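Side-chain contacts in GlcNAc-alpha-1,4-Gal-releasing endo-beta-galactosidase (Clostridium perfringens, PDB 1UPS), which probably hydrolyses O-glycosyl bonds as a calcium-containing family 16 endo-beta-galactosidase that releases GlcNAc-alpha-1,4-Gal: residues 168-173 with 196-201; 184-187 with 193-196; 217-220 with 225-228. All coordinates share one frame; numbering follows the deposited sequence.

Interaction 1. Residues 168-173 with 196-201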
ATOM      1  N   GLU A 168       1.187   1.950  11.222  1.00  9.38           N
ATOM      2  CA  GLU A 168      -0.147   2.095  10.606  1.00  9.36           C
ATOM      3  C   GLU A 168      -0.001   1.932   9.097  1.00  9.46           C
ATOM      4  O   GLU A 168       0.866   2.571   8.492  1.00  9.49           O
ATOM      5  CB  GLU A 168      -0.730   3.486  10.889  1.00  9.55           C
ATOM      6  CG  GLU A 168      -2.083   3.701  10.203  1.00  9.66           C
ATOM      7  CD  GLU A 168      -2.728   5.042  10.514  1.00 12.35           C
ATOM      8  OE1 GLU A 168      -3.789   5.307   9.907  1.00 11.66           O
ATOM      9  OE2 GLU A 168      -2.194   5.811  11.342  1.00  9.83           O
ATOM     10  N   ILE A 169      -0.816   1.061   8.499  1.00  9.17           N
ATOM     11  CA  ILE A 169      -0.910   0.973   7.035  1.00  9.39           C
ATOM     12  C   ILE A 169      -2.342   1.257   6.645  1.00  9.88           C
ATOM     13  O   ILE A 169      -3.246   0.505   7.012  1.00 10.05           O
ATOM     14  CB  ILE A 169      -0.489  -0.422   6.483  1.00  9.81           C
ATOM     15  CG1 ILE A 169       0.927  -0.806   6.932  1.00 10.30           C
ATOM     16  CG2 ILE A 169      -0.624  -0.458   4.930  1.00  9.90           C
ATOM     17  CD1 ILE A 169       1.233  -2.309   6.710  1.00 12.14           C
ATOM     18  N   ASP A 170      -2.562   2.360   5.922  1.00 10.45           N
ATOM     19  CA  ASP A 170      -3.899   2.657   5.432  1.00  9.61           C
ATOM     20  C   ASP A 170      -3.995   2.053   4.035  1.00  9.48           C
ATOM     21  O   ASP A 170      -3.550   2.662   3.070  1.00  9.76           O
ATOM     22  CB  ASP A 170      -4.122   4.166   5.411  1.00 10.28           C
ATOM     23  CG  ASP A 170      -3.906   4.779   6.773  1.00 11.62           C
ATOM     24  OD1 ASP A 170      -4.488   4.245   7.753  1.00 12.11           O
ATOM     25  OD2 ASP A 170      -3.135   5.738   6.949  1.00 14.11           O
ATOM     26  N   ILE A 171      -4.498   0.826   3.945  1.00  9.46           N
ATOM     27  CA  ILE A 171      -4.529   0.106   2.656  1.00  9.70           C
ATOM     28  C   ILE A 171      -5.492   0.794   1.710  1.00  9.84           C
ATOM     29  O   ILE A 171      -5.249   0.847   0.505  1.00  9.73           O
ATOM     30  CB  ILE A 171      -4.923  -1.387   2.838  1.00  9.67           C
ATOM     31  CG1 ILE A 171      -4.028  -2.066   3.892  1.00 10.87           C
ATOM     32  CG2 ILE A 171      -4.835  -2.153   1.507  1.00  9.81           C
ATOM     33  CD1 ILE A 171      -4.634  -3.393   4.405  1.00 10.95           C
ATOM     34  N   LEU A 172      -6.579   1.318   2.267  1.00  9.99           N
ATOM     35  CA  LEU A 172      -7.499   2.144   1.510  1.00 10.55           C
ATOM     36  C   LEU A 172      -7.992   3.247   2.439  1.00 10.63           C
ATOM     37  O   LEU A 172      -8.358   2.985   3.582  1.00 10.63           O
ATOM     38  CB  LEU A 172      -8.680   1.290   1.005  1.00 10.63           C
ATOM     39  CG  LEU A 172      -9.689   2.026   0.114  1.00 10.66           C
ATOM     40  CD1 LEU A 172     -10.245   1.071  -0.969  1.00 12.28           C
ATOM     41  CD2 LEU A 172     -10.865   2.545   0.952  1.00  9.35           C
ATOM     42  N   GLU A 173      -7.985   4.482   1.947  1.00 10.98           N
ATOM     43  CA  GLU A 173      -8.418   5.626   2.731  1.00 11.43           C
ATOM     44  C   GLU A 173      -9.168   6.615   1.837  1.00 10.39           C
ATOM     45  O   GLU A 173      -9.281   7.806   2.158  1.00 10.90           O
ATOM     46  CB  GLU A 173      -7.179   6.283   3.405  1.00 11.99           C
ATOM     47  CG  GLU A 173      -7.559   7.184   4.558  1.00 15.49           C
ATOM     48  CD  GLU A 173      -6.365   7.918   5.179  1.00 17.08           C
ATOM     49  OE1 GLU A 173      -6.361   8.015   6.414  1.00 21.96           O
ATOM     50  OE2 GLU A 173      -5.488   8.450   4.450  1.00 17.17           O
ATOM     51  N   THR A 196       9.173   6.226   8.830  1.00 13.96           N
ATOM     52  CA  THR A 196       9.245   7.217   9.911  1.00 14.74           C
ATOM     53  C   THR A 196       8.746   8.610   9.554  1.00 15.03           C
ATOM     54  O   THR A 196       8.717   9.479  10.417  1.00 16.08           O
ATOM     55  CB  THR A 196      10.659   7.298  10.521  1.00 15.02           C
ATOM     56  OG1 THR A 196      11.608   7.561   9.484  1.00 17.13           O
ATOM     57  CG2 THR A 196      11.070   5.958  11.080  1.00 15.99           C
ATOM     58  N   SER A 197       8.409   8.838   8.285  1.00 15.26           N
ATOM     59  CA  SER A 197       7.615  10.002   7.868  1.00 15.27           C
ATOM     60  C   SER A 197       6.391   9.486   7.102  1.00 14.52           C
ATOM     61  O   SER A 197       6.476   8.461   6.425  1.00 14.82           O
ATOM     62  CB  SER A 197       8.427  10.934   6.961  1.00 15.71           C
ATOM     63  OG  SER A 197       9.623  11.400   7.617  1.00 19.26           O
ATOM     64  N   TRP A 198       5.274  10.200   7.188  1.00 13.77           N
ATOM     65  CA  TRP A 198       4.062   9.796   6.454  1.00 13.72           C
ATOM     66  C   TRP A 198       4.382   9.682   4.969  1.00 13.84           C
ATOM     67  O   TRP A 198       5.134  10.512   4.428  1.00 13.35           O
ATOM     68  CB  TRP A 198       2.949  10.837   6.631  1.00 14.09           C
ATOM     69  CG  TRP A 198       2.105  10.599   7.819  1.00 14.74           C
ATOM     70  CD1 TRP A 198       2.167  11.251   9.018  1.00 14.86           C
ATOM     71  CD2 TRP A 198       1.099   9.603   7.953  1.00 14.39           C
ATOM     72  NE1 TRP A 198       1.238  10.732   9.890  1.00 14.49           N
ATOM     73  CE2 TRP A 198       0.567   9.715   9.259  1.00 15.29           C
ATOM     74  CE3 TRP A 198       0.576   8.623   7.095  1.00 14.57           C
ATOM     75  CZ2 TRP A 198      -0.442   8.875   9.735  1.00 14.85           C
ATOM     76  CZ3 TRP A 198      -0.441   7.781   7.575  1.00 14.51           C
ATOM     77  CH2 TRP A 198      -0.938   7.930   8.884  1.00 15.81           C
ATOM     78  N   THR A 199       3.835   8.652   4.314  1.00 13.19           N
ATOM     79  CA  THR A 199       3.773   8.624   2.846  1.00 13.30           C
ATOM     80  C   THR A 199       2.300   8.471   2.492  1.00 13.62           C
ATOM     81  O   THR A 199       1.619   7.684   3.121  1.00 12.62           O
ATOM     82  CB  THR A 199       4.670   7.503   2.234  1.00 14.16           C
ATOM     83  OG1 THR A 199       4.609   7.561   0.792  1.00 14.05           O
ATOM     84  CG2 THR A 199       4.177   6.084   2.596  1.00 14.09           C
ATOM     85  N   ILE A 200       1.815   9.273   1.541  1.00 12.91           N
ATOM     86  CA  ILE A 200       0.390   9.316   1.188  1.00 13.51           C
ATOM     87  C   ILE A 200       0.298   9.557  -0.328  1.00 13.52           C
ATOM     88  O   ILE A 200       0.968  10.447  -0.868  1.00 13.90           O
ATOM     89  CB  ILE A 200      -0.344  10.491   1.891  1.00 13.57           C
ATOM     90  CG1 ILE A 200      -0.167  10.486   3.420  1.00 15.02           C
ATOM     91  CG2 ILE A 200      -1.839  10.534   1.478  1.00 15.64           C
ATOM     92  CD1 ILE A 200      -0.469  11.868   4.053  1.00 17.48           C
ATOM     93  N   SER A 201      -0.507   8.757  -1.018  1.00 13.38           N
ATOM     94  CA  SER A 201      -0.842   9.064  -2.409  1.00 13.34           C
ATOM     95  C   SER A 201      -2.313   8.809  -2.667  1.00 13.54           C
ATOM     96  O   SER A 201      -2.932   8.031  -1.959  1.00 12.59           O
ATOM     97  CB  SER A 201       0.011   8.249  -3.391  1.00 13.92           C
ATOM     98  OG  SER A 201      -0.181   6.853  -3.217  1.00 15.48           O
TER
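E168 of strand 168-170 meets W198, just ahead of strand 199-204, with CA atoms 9.7 Å apart and strand 181-187 running between the two strands, so no hydrogen bond joins 168-173 to 196-201. The sequence E168-I169-D170-I171-L172-E173 matches the ExDxxE signature of glycoside hydrolase family 16, which in relatives marks the active-site strand. It includes a classic beta bulge in which I171 and L172 both face W148. W198 bridges the gap with its six-membered ring, which presents its edge to two carboxylates while the indole stacks on Y187. E168 reaches it fully extended, with CG anti to the backbone N (chi1 177°), and brings OE2 to 3.5 Å from CH2 of W198. Its carboxylate stands 81° from the indole plane, and OE2 also accepts a hydrogen bond from NE1 of W189, which probably helps fix its rotation. D170 comes in differently: its carboxylate is nearly coplanar with the ring, 12° apart. Despite the different tilts, OE2 of E168 and OD2 of D170 both lie at the ring edge, near its plane, where the slightly positive C-H groups probably suit them; OD2 of D170 is 3.4 Å from CZ3 of W198.

Interaction 2. Residues 184-187 with 193-196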
ATOM      1  N   ILE A 184      -3.787   5.604  -0.518  1.00  9.82           N
ATOM      2  CA  ILE A 184      -2.995   4.627   0.239  1.00 10.15           C
ATOM      3  C   ILE A 184      -1.995   5.435   1.073  1.00 10.35           C
ATOM      4  O   ILE A 184      -1.406   6.414   0.575  1.00 10.90           O
ATOM      5  CB  ILE A 184      -2.239   3.682  -0.720  1.00 10.13           C
ATOM      6  CG1 ILE A 184      -3.206   2.831  -1.538  1.00  9.22           C
ATOM      7  CG2 ILE A 184      -1.297   2.729   0.065  1.00 11.22           C
ATOM      8  CD1 ILE A 184      -2.575   2.221  -2.812  1.00  9.47           C
ATOM      9  N   ALA A 185      -1.809   5.048   2.337  1.00  9.88           N
ATOM     10  CA  ALA A 185      -0.876   5.783   3.211  1.00 10.35           C
ATOM     11  C   ALA A 185      -0.231   4.862   4.241  1.00 10.64           C
ATOM     12  O   ALA A 185      -0.718   3.760   4.484  1.00 10.06           O
ATOM     13  CB  ALA A 185      -1.598   6.967   3.920  1.00 10.10           C
ATOM     14  N   ALA A 186       0.881   5.305   4.836  1.00 10.77           N
ATOM     15  CA  ALA A 186       1.535   4.517   5.887  1.00 10.52           C
ATOM     16  C   ALA A 186       2.395   5.412   6.762  1.00 10.54           C
ATOM     17  O   ALA A 186       2.925   6.425   6.299  1.00 11.19           O
ATOM     18  CB  ALA A 186       2.387   3.391   5.276  1.00 10.96           C
ATOM     19  N   TYR A 187       2.568   5.005   8.014  1.00 10.84           N
ATOM     20  CA  TYR A 187       3.378   5.765   8.978  1.00 10.34           C
ATOM     21  C   TYR A 187       3.699   4.839  10.140  1.00 10.32           C
ATOM     22  O   TYR A 187       2.860   4.050  10.542  1.00 11.20           O
ATOM     23  CB  TYR A 187       2.570   6.972   9.471  1.00  9.56           C
ATOM     24  CG  TYR A 187       3.277   7.837  10.502  1.00 11.06           C
ATOM     25  CD1 TYR A 187       4.562   8.333  10.271  1.00 12.42           C
ATOM     26  CD2 TYR A 187       2.631   8.183  11.692  1.00 11.11           C
ATOM     27  CE1 TYR A 187       5.200   9.142  11.237  1.00 14.37           C
ATOM     28  CE2 TYR A 187       3.259   8.997  12.650  1.00 14.29           C
ATOM     29  CZ  TYR A 187       4.535   9.457  12.410  1.00 13.94           C
ATOM     30  OH  TYR A 187       5.160  10.253  13.366  1.00 16.97           O
ATOM     31  N   ASN A 193      11.784   1.836  12.878  1.00 13.62           N
ATOM     32  CA  ASN A 193      12.206   0.954  11.786  1.00 14.27           C
ATOM     33  C   ASN A 193      11.232   0.842  10.607  1.00 14.42           C
ATOM     34  O   ASN A 193      11.477   0.064   9.660  1.00 14.58           O
ATOM     35  CB  ASN A 193      12.511  -0.438  12.354  1.00 14.91           C
ATOM     36  CG  ASN A 193      13.581  -0.404  13.431  1.00 18.39           C
ATOM     37  OD1 ASN A 193      14.580   0.293  13.292  1.00 20.04           O
ATOM     38  ND2 ASN A 193      13.364  -1.143  14.517  1.00 22.46           N
ATOM     39  N   PHE A 194      10.132   1.592  10.673  1.00 13.20           N
ATOM     40  CA  PHE A 194       9.131   1.585   9.603  1.00 13.15           C
ATOM     41  C   PHE A 194       8.567   2.955   9.289  1.00 13.06           C
ATOM     42  O   PHE A 194       7.982   3.615  10.167  1.00 13.24           O
ATOM     43  CB  PHE A 194       7.968   0.629   9.922  1.00 12.59           C
ATOM     44  CG  PHE A 194       6.850   0.670   8.895  1.00 12.63           C
ATOM     45  CD1 PHE A 194       5.580   1.125   9.254  1.00 14.86           C
ATOM     46  CD2 PHE A 194       7.073   0.267   7.575  1.00 13.88           C
ATOM     47  CE1 PHE A 194       4.549   1.192   8.307  1.00 12.70           C
ATOM     48  CE2 PHE A 194       6.038   0.322   6.619  1.00 11.64           C
ATOM     49  CZ  PHE A 194       4.778   0.784   7.004  1.00 13.56           C
ATOM     50  N   GLN A 195       8.721   3.365   8.028  1.00 13.23           N
ATOM     51  CA  GLN A 195       8.029   4.542   7.494  1.00 13.45           C
ATOM     52  C   GLN A 195       7.993   5.700   8.491  1.00 13.88           C
ATOM     53  O   GLN A 195       6.919   6.131   8.934  1.00 12.93           O
ATOM     54  CB  GLN A 195       6.600   4.148   7.051  1.00 13.62           C
ATOM     55  CG  GLN A 195       5.978   5.070   5.991  1.00 14.24           C
ATOM     56  CD  GLN A 195       6.876   5.274   4.778  1.00 16.28           C
ATOM     57  OE1 GLN A 195       7.236   4.307   4.100  1.00 17.90           O
ATOM     58  NE2 GLN A 195       7.271   6.522   4.523  1.00 16.21           N
ATOM     59  N   THR A 196       9.173   6.226   8.830  1.00 13.96           N
ATOM     60  CA  THR A 196       9.245   7.217   9.911  1.00 14.74           C
ATOM     61  C   THR A 196       8.746   8.610   9.554  1.00 15.03           C
ATOM     62  O   THR A 196       8.717   9.479  10.417  1.00 16.08           O
ATOM     63  CB  THR A 196      10.659   7.298  10.521  1.00 15.02           C
ATOM     64  OG1 THR A 196      11.608   7.561   9.484  1.00 17.13           O
ATOM     65  CG2 THR A 196      11.070   5.958  11.080  1.00 15.99           C
TER
HETATM   66  O   HOH W   1       7.812  11.275  12.456  1.00 29.47           O
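Y187 ends strand 181-187 beside Q195 of the returning loop, their CA atoms 5.0 Å apart. No direct hydrogen bond joins the two segments; the backbone of Q195 bonds instead to G188, just past the strand. The CA-H of Y187 approaches O of Q195, with CA and O 3.6 Å apart. From there the tyrosine can be followed outward. CB starts away from the loop and packs against the indole of W198, whose ring stacks on the phenol. With CG anti to the backbone N (chi1 179°), the ring then swings back alongside the loop backbone. CD1 of Y187 lies 3.5 Å from O of Q195, approached obliquely, whereas CE1 has O of T196 near the ring plane, at its edge. At the tip, OH of Y187 is hydrogen-bonded to a water, 3.0 Å from its oxygen, and that water donates to O of T196. One side of the phenol therefore follows two successive carbonyls and ends in a water bridge. Toward the strand, CG of Q195 rests 3.4 Å from O of A186; the side chain then bends at chi2 (52°), and NE2 bonds to O of S197, holding the amide against its own loop. F194 brings its CZ to 3.9 Å from CB of A186, while CB of Q195 sits over the centre of one face of its ring. L226 and P242 also touch F194. The whole is a loop connection between neighbouring antiparallel strands, whose F194 packs between the two sheets of the concanavalin-like beta-sandwich seen in family 16.

Interaction 3. Residues 217-220 with 225-228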
ATOM      1  N   TYR A 217      -9.273  -4.726  -3.927  1.00  9.60           N
ATOM      2  CA  TYR A 217      -8.131  -4.010  -3.361  1.00  9.33           C
ATOM      3  C   TYR A 217      -7.337  -5.007  -2.538  1.00  9.98           C
ATOM      4  O   TYR A 217      -7.902  -5.736  -1.725  1.00 10.30           O
ATOM      5  CB  TYR A 217      -8.619  -2.866  -2.442  1.00  9.33           C
ATOM      6  CG  TYR A 217      -9.507  -1.878  -3.179  1.00  9.55           C
ATOM      7  CD1 TYR A 217     -10.898  -2.010  -3.162  1.00 10.58           C
ATOM      8  CD2 TYR A 217      -8.948  -0.825  -3.907  1.00 10.29           C
ATOM      9  CE1 TYR A 217     -11.727  -1.085  -3.845  1.00 10.57           C
ATOM     10  CE2 TYR A 217      -9.751   0.094  -4.592  1.00  9.05           C
ATOM     11  CZ  TYR A 217     -11.142  -0.056  -4.559  1.00 11.77           C
ATOM     12  OH  TYR A 217     -11.935   0.838  -5.236  1.00 11.74           O
ATOM     13  N   ALA A 218      -6.028  -5.036  -2.733  1.00 10.06           N
ATOM     14  CA  ALA A 218      -5.204  -6.006  -2.013  1.00 10.25           C
ATOM     15  C   ALA A 218      -3.835  -5.448  -1.663  1.00 10.37           C
ATOM     16  O   ALA A 218      -3.320  -4.546  -2.339  1.00 10.27           O
ATOM     17  CB  ALA A 218      -5.059  -7.328  -2.825  1.00 10.00           C
ATOM     18  N   MET A 219      -3.275  -5.991  -0.585  1.00 10.10           N
ATOM     19  CA  MET A 219      -1.912  -5.703  -0.182  1.00 10.33           C
ATOM     20  C   MET A 219      -1.182  -7.009   0.118  1.00 10.45           C
ATOM     21  O   MET A 219      -1.655  -7.834   0.916  1.00 10.92           O
ATOM     22  CB  MET A 219      -1.882  -4.814   1.077  1.00 10.25           C
ATOM     23  CG  MET A 219      -0.449  -4.693   1.656  1.00 10.67           C
ATOM     24  SD  MET A 219      -0.425  -3.825   3.255  1.00 12.43           S
ATOM     25  CE  MET A 219      -1.123  -5.059   4.299  1.00 11.31           C
ATOM     26  N   GLU A 220      -0.012  -7.183  -0.492  1.00 10.73           N
ATOM     27  CA  GLU A 220       0.886  -8.243  -0.051  1.00 10.77           C
ATOM     28  C   GLU A 220       1.974  -7.625   0.816  1.00 10.70           C
ATOM     29  O   GLU A 220       2.730  -6.748   0.373  1.00 10.83           O
ATOM     30  CB  GLU A 220       1.496  -9.037  -1.225  1.00 11.01           C
ATOM     31  CG  GLU A 220       2.280 -10.251  -0.714  1.00 12.12           C
ATOM     32  CD  GLU A 220       2.303 -11.432  -1.679  1.00 13.18           C
ATOM     33  OE1 GLU A 220       2.090 -12.582  -1.237  1.00 14.81           O
ATOM     34  OE2 GLU A 220       2.544 -11.213  -2.870  1.00 14.00           O
ATOM     35  N   ALA A 225       8.590  -5.543   1.801  1.00 14.02           N
ATOM     36  CA  ALA A 225       7.783  -4.490   1.168  1.00 13.21           C
ATOM     37  C   ALA A 225       6.289  -4.661   1.369  1.00 12.64           C
ATOM     38  O   ALA A 225       5.819  -5.736   1.783  1.00 11.49           O
ATOM     39  CB  ALA A 225       8.097  -4.444  -0.364  1.00 13.17           C
ATOM     40  N   LEU A 226       5.560  -3.581   1.072  1.00 11.73           N
ATOM     41  CA  LEU A 226       4.105  -3.576   0.935  1.00 11.46           C
ATOM     42  C   LEU A 226       3.774  -3.340  -0.538  1.00 11.64           C
ATOM     43  O   LEU A 226       4.181  -2.335  -1.129  1.00 11.77           O
ATOM     44  CB  LEU A 226       3.476  -2.452   1.791  1.00 11.63           C
ATOM     45  CG  LEU A 226       3.967  -2.396   3.253  1.00 10.34           C
ATOM     46  CD1 LEU A 226       3.319  -1.222   3.964  1.00 10.20           C
ATOM     47  CD2 LEU A 226       3.653  -3.701   3.974  1.00 11.20           C
ATOM     48  N   LYS A 227       3.034  -4.271  -1.127  1.00 11.56           N
ATOM     49  CA  LYS A 227       2.681  -4.165  -2.543  1.00 11.55           C
ATOM     50  C   LYS A 227       1.170  -4.147  -2.655  1.00 11.61           C
ATOM     51  O   LYS A 227       0.487  -5.024  -2.106  1.00 11.71           O
ATOM     52  CB  LYS A 227       3.287  -5.344  -3.310  1.00 11.31           C
ATOM     53  CG  LYS A 227       4.799  -5.187  -3.442  1.00 13.54           C
ATOM     54  CD  LYS A 227       5.454  -6.303  -4.217  1.00 16.87           C
ATOM     55  CE  LYS A 227       6.977  -6.042  -4.305  1.00 17.90           C
ATOM     56  NZ  LYS A 227       7.637  -7.037  -5.239  1.00 19.31           N
ATOM     57  N   PHE A 228       0.649  -3.130  -3.344  1.00 10.45           N
ATOM     58  CA  PHE A 228      -0.794  -2.899  -3.424  1.00 10.16           C
ATOM     59  C   PHE A 228      -1.314  -3.182  -4.825  1.00  9.68           C
ATOM     60  O   PHE A 228      -0.719  -2.725  -5.787  1.00 10.16           O
ATOM     61  CB  PHE A 228      -1.082  -1.448  -3.033  1.00  8.84           C
ATOM     62  CG  PHE A 228      -0.629  -1.123  -1.640  1.00  9.88           C
ATOM     63  CD1 PHE A 228      -1.476  -1.330  -0.557  1.00 11.00           C
ATOM     64  CD2 PHE A 228       0.659  -0.657  -1.418  1.00  9.30           C
ATOM     65  CE1 PHE A 228      -1.036  -1.052   0.764  1.00  9.98           C
ATOM     66  CE2 PHE A 228       1.112  -0.371  -0.112  1.00 11.15           C
ATOM     67  CZ  PHE A 228       0.257  -0.575   0.965  1.00  9.87           C
TER
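M219 and F228 form an antiparallel non-hydrogen-bonded pair, CA atoms 4.4 Å apart, in the beta hairpin of strands 215-221 and 225-230, part of the curved sheet of this family 16 beta-sandwich. Backbone hydrogen bonds belong to the next pair: N of E220 donates to O of K227 at 2.7 Å, and N of K227 returns to O of E220 at 2.9 Å. CA-H...O contacts fill the spaces between them, with CA of M219 3.1 Å from O of K227 and CA of F228 3.2 Å from O of A218. Apolar contacts gather on the face of M219 and F228, whose side chains run out from the sheet next to each other. With CG anti to the backbone N (chi1 170°) and chi2 also extended, SD of M219 lies obliquely beside the ring, 3.8 Å from CE1 of F228, a Met-aromatic contact. CD2 of L226 also reaches this sulfur. Charged groups occupy the face of E220 and K227, where OE2 and NZ stay 7.0 Å apart and OE1 of E220 bonds to the hydroxyls of Y30 and Y283. The pairs thus differ in character: M219 and F228 pack on I169 inside the sandwich, while E220 turns to tyrosine hydroxyls.

Overall arrangement
From the N terminus the chain first enters 168-173, crosses to 184-187, then turns through the loop 193-196 into 196-201. Interaction 2 closes the return after strand 181-187 and nests inside interaction 1, which encloses that strand as well; the two share T196. O of Y187 and O of A185 accept backbone hydrogen bonds from N of E168 and N of D170. Interaction 3 follows in series, closing a hairpin in the other sheet. The layers meet through side chains: I169 packs on L226 and M219, I171 on M219, L172 on Y217, I184 on F228, and F194 on L226. Interactions 1 and 2 thus belong to the sheet holding strands 168-170, 181-187 and 199-204, and interaction 3 to the one facing it.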